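Local coordinates for protein cytochrome cL (Hyphomicrobium denitrificans, PDB 2D0W) that probably accepts electrons from methanol dehydrogenase during methanol oxidation in the periplasm, using a covalently bound heme, at residues Ile54-Glu57 / Ser58-Cys62. Numbering follows the deposited sequence.
Sequences IYLE and SCSGC. With HEM (protoporphyrin IX containing Fe), chain H.
The chi1 of Y55, 178°, swings the ring away from its own N and alongside C59 and S60. S60 OG stands between its backbone N and carbonyl carbon (chi1 72°), which brings it to L56 O, at 2.9 Å on a lone pair in the carbonyl plane. One face of the Y55 ring receives C59 C and S60 N. Y55 CD1 meets C59 CB at 3.7 Å. Y55 CE2 meets S60 CB at 3.5 Å. C59 SG makes an oblique sulfur-aromatic contact, 4.9 Å from the centroid of the Y55 ring. The phenol OH is hydrogen-bonded to G64 O, and W121 and L118 also pack on this tyrosine. Replacing the tyrosine by an alanine is likely to leave a gap beside C59 and S60 and G64 O without its hydroxyl partner. C59 N donates to Y55 O at 2.8 Å, and S60 N does so weakly. These bonds join the last turn of helix 48-58 to helix 60-63. Water 1 bridges I54 O and S58 OG. C59 SG is covalently bonded to HEM CAB and C62 SG to HEM CAC, the two thioether links. With the axial ligand H63 following, this is the CXXCH heme-attachment motif of c-type cytochromes.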
loop_
_atom_site.group_PDB
_atom_site.type_symbol
_atom_site.label_atom_id
_atom_site.label_comp_id
_atom_site.label_asym_id
_atom_site.label_seq_id
_atom_site.Cartn_x
_atom_site.Cartn_y
_atom_site.Cartn_z
ATOM N N ILE A 54 -1.434 4.776 -9.622
ATOM C CA ILE A 54 -1.469 5.758 -8.518
ATOM C C ILE A 54 -0.042 6.019 -8.037
ATOM O O ILE A 54 0.414 7.174 -7.990
ATOM C CB ILE A 54 -2.354 5.229 -7.365
ATOM C CG1 ILE A 54 -3.818 5.223 -7.793
ATOM C CG2 ILE A 54 -2.177 6.056 -6.062
ATOM C CD1 ILE A 54 -4.676 4.374 -6.829
ATOM N N TYR A 55 0.687 4.927 -7.794
ATOM C CA TYR A 55 2.090 4.955 -7.356
ATOM C C TYR A 55 3.012 5.729 -8.293
ATOM O O TYR A 55 3.840 6.597 -7.895
ATOM C CB TYR A 55 2.624 3.504 -7.166
ATOM C CG TYR A 55 4.066 3.532 -6.778
ATOM C CD1 TYR A 55 4.445 3.638 -5.427
ATOM C CD2 TYR A 55 5.067 3.521 -7.750
ATOM C CE1 TYR A 55 5.772 3.742 -5.046
ATOM C CE2 TYR A 55 6.420 3.577 -7.355
ATOM C CZ TYR A 55 6.732 3.725 -5.997
ATOM O OH TYR A 55 8.017 3.803 -5.575
ATOM N N LEU A 56 2.850 5.448 -9.569
ATOM C CA LEU A 56 3.764 5.997 -10.546
ATOM C C LEU A 56 3.550 7.481 -10.583
ATOM O O LEU A 56 4.485 8.254 -10.684
ATOM C CB LEU A 56 3.540 5.372 -11.927
ATOM C CG LEU A 56 4.133 3.970 -12.140
ATOM C CD1 LEU A 56 3.811 3.377 -13.550
ATOM C CD2 LEU A 56 5.648 3.968 -11.863
ATOM N N GLU A 57 2.290 7.883 -10.564
ATOM C CA GLU A 57 1.998 9.289 -10.731
ATOM C C GLU A 57 2.396 10.149 -9.537
ATOM O O GLU A 57 2.830 11.297 -9.700
ATOM C CB GLU A 57 0.541 9.488 -11.130
ATOM C CG GLU A 57 0.380 9.226 -12.657
ATOM C CD GLU A 57 1.019 10.314 -13.516
ATOM O OE1 GLU A 57 1.278 11.410 -12.998
ATOM O OE2 GLU A 57 1.254 10.086 -14.731
ATOM N N SER A 58 2.254 9.615 -8.343
ATOM C CA SER A 58 2.365 10.476 -7.172
ATOM C C SER A 58 3.533 10.148 -6.238
ATOM O O SER A 58 3.858 10.943 -5.343
ATOM C CB SER A 58 1.009 10.498 -6.414
ATOM O OG SER A 58 0.046 11.394 -7.086
ATOM N N CYS A 59 4.150 8.980 -6.408
ATOM C CA CYS A 59 5.144 8.524 -5.448
ATOM C C CYS A 59 6.499 8.206 -6.070
ATOM O O CYS A 59 7.514 8.275 -5.389
ATOM C CB CYS A 59 4.633 7.251 -4.692
ATOM S SG CYS A 59 2.916 7.235 -4.208
ATOM N N SER A 60 6.528 7.818 -7.334
ATOM C CA SER A 60 7.731 7.209 -7.868
ATOM C C SER A 60 8.816 8.254 -8.170
ATOM O O SER A 60 9.980 7.901 -8.263
ATOM C CB SER A 60 7.452 6.372 -9.111
ATOM O OG SER A 60 7.149 7.195 -10.222
ATOM N N GLY A 61 8.435 9.519 -8.298
ATOM C CA GLY A 61 9.425 10.589 -8.471
ATOM C C GLY A 61 10.377 10.620 -7.292
ATOM O O GLY A 61 11.552 10.914 -7.434
ATOM N N CYS A 62 9.882 10.275 -6.112
ATOM C CA CYS A 62 10.748 10.208 -4.949
ATOM C C CYS A 62 11.204 8.795 -4.548
ATOM O O CYS A 62 12.306 8.618 -4.023
ATOM C CB CYS A 62 10.027 10.852 -3.786
ATOM S SG CYS A 62 9.766 12.649 -4.063
HETATM C CHA HEM H . 9.100 8.056 3.651
HETATM C CHB HEM H . 5.501 6.168 0.957
HETATM C CHC HEM H . 5.296 10.127 -1.880
HETATM C CHD HEM H . 9.588 11.354 0.028
HETATM C C1A HEM H . 8.082 7.193 3.242
HETATM C C2A HEM H . 7.601 5.982 3.897
HETATM C C3A HEM H . 6.638 5.465 3.133
HETATM C C4A HEM H . 6.424 6.322 1.974
HETATM C CMA HEM H . 5.828 4.152 3.384
HETATM C CAA HEM H . 8.173 5.375 5.197
HETATM C CBA HEM H . 9.347 4.478 4.767
HETATM C CGA HEM H . 9.917 3.666 5.925
HETATM O O1A HEM H . 9.252 3.546 6.982
HETATM O O2A HEM H . 11.049 3.150 5.773
HETATM C C1B HEM H . 5.090 7.090 -0.014
HETATM C C2B HEM H . 4.012 7.001 -1.005
HETATM C C3B HEM H . 3.924 8.051 -1.664
HETATM C C4B HEM H . 4.973 8.948 -1.290
HETATM C CMB HEM H . 3.203 5.714 -1.160
HETATM C CAB HEM H . 2.727 8.473 -2.532
HETATM C CBB HEM H . 1.519 8.455 -2.061
HETATM C C1C HEM H . 6.468 10.808 -1.631
HETATM C C2C HEM H . 6.861 12.125 -2.173
HETATM C C3C HEM H . 8.054 12.418 -1.691
HETATM C C4C HEM H . 8.430 11.382 -0.715
HETATM C CMC HEM H . 6.231 12.649 -3.454
HETATM C CAC HEM H . 9.100 13.483 -2.155
HETATM C CBC HEM H . 8.645 14.686 -2.382
HETATM C C1D HEM H . 9.838 10.688 1.211
HETATM C C2D HEM H . 10.906 10.975 2.151
HETATM C C3D HEM H . 10.751 9.962 3.281
HETATM C C4D HEM H . 9.621 9.129 2.919
HETATM C CMD HEM H . 11.977 12.101 2.024
HETATM C CAD HEM H . 11.602 9.803 4.592
HETATM C CBD HEM H . 10.695 10.434 5.653
HETATM C CGD HEM H . 11.079 10.082 7.069
HETATM O O1D HEM H . 10.366 10.468 8.013
HETATM O O2D HEM H . 12.091 9.389 7.239
HETATM N NA HEM H . 7.348 7.338 2.080
HETATM N NB HEM H . 5.675 8.301 -0.316
HETATM N NC HEM H . 7.423 10.413 -0.707
HETATM N ND HEM H . 9.136 9.589 1.695
HETATM FE FE HEM H . 7.319 8.946 0.735
HETATM O O HOH W 1 -1.464 9.345 -8.078
HETATM O O HOH W 2 5.785 10.825 -8.928
#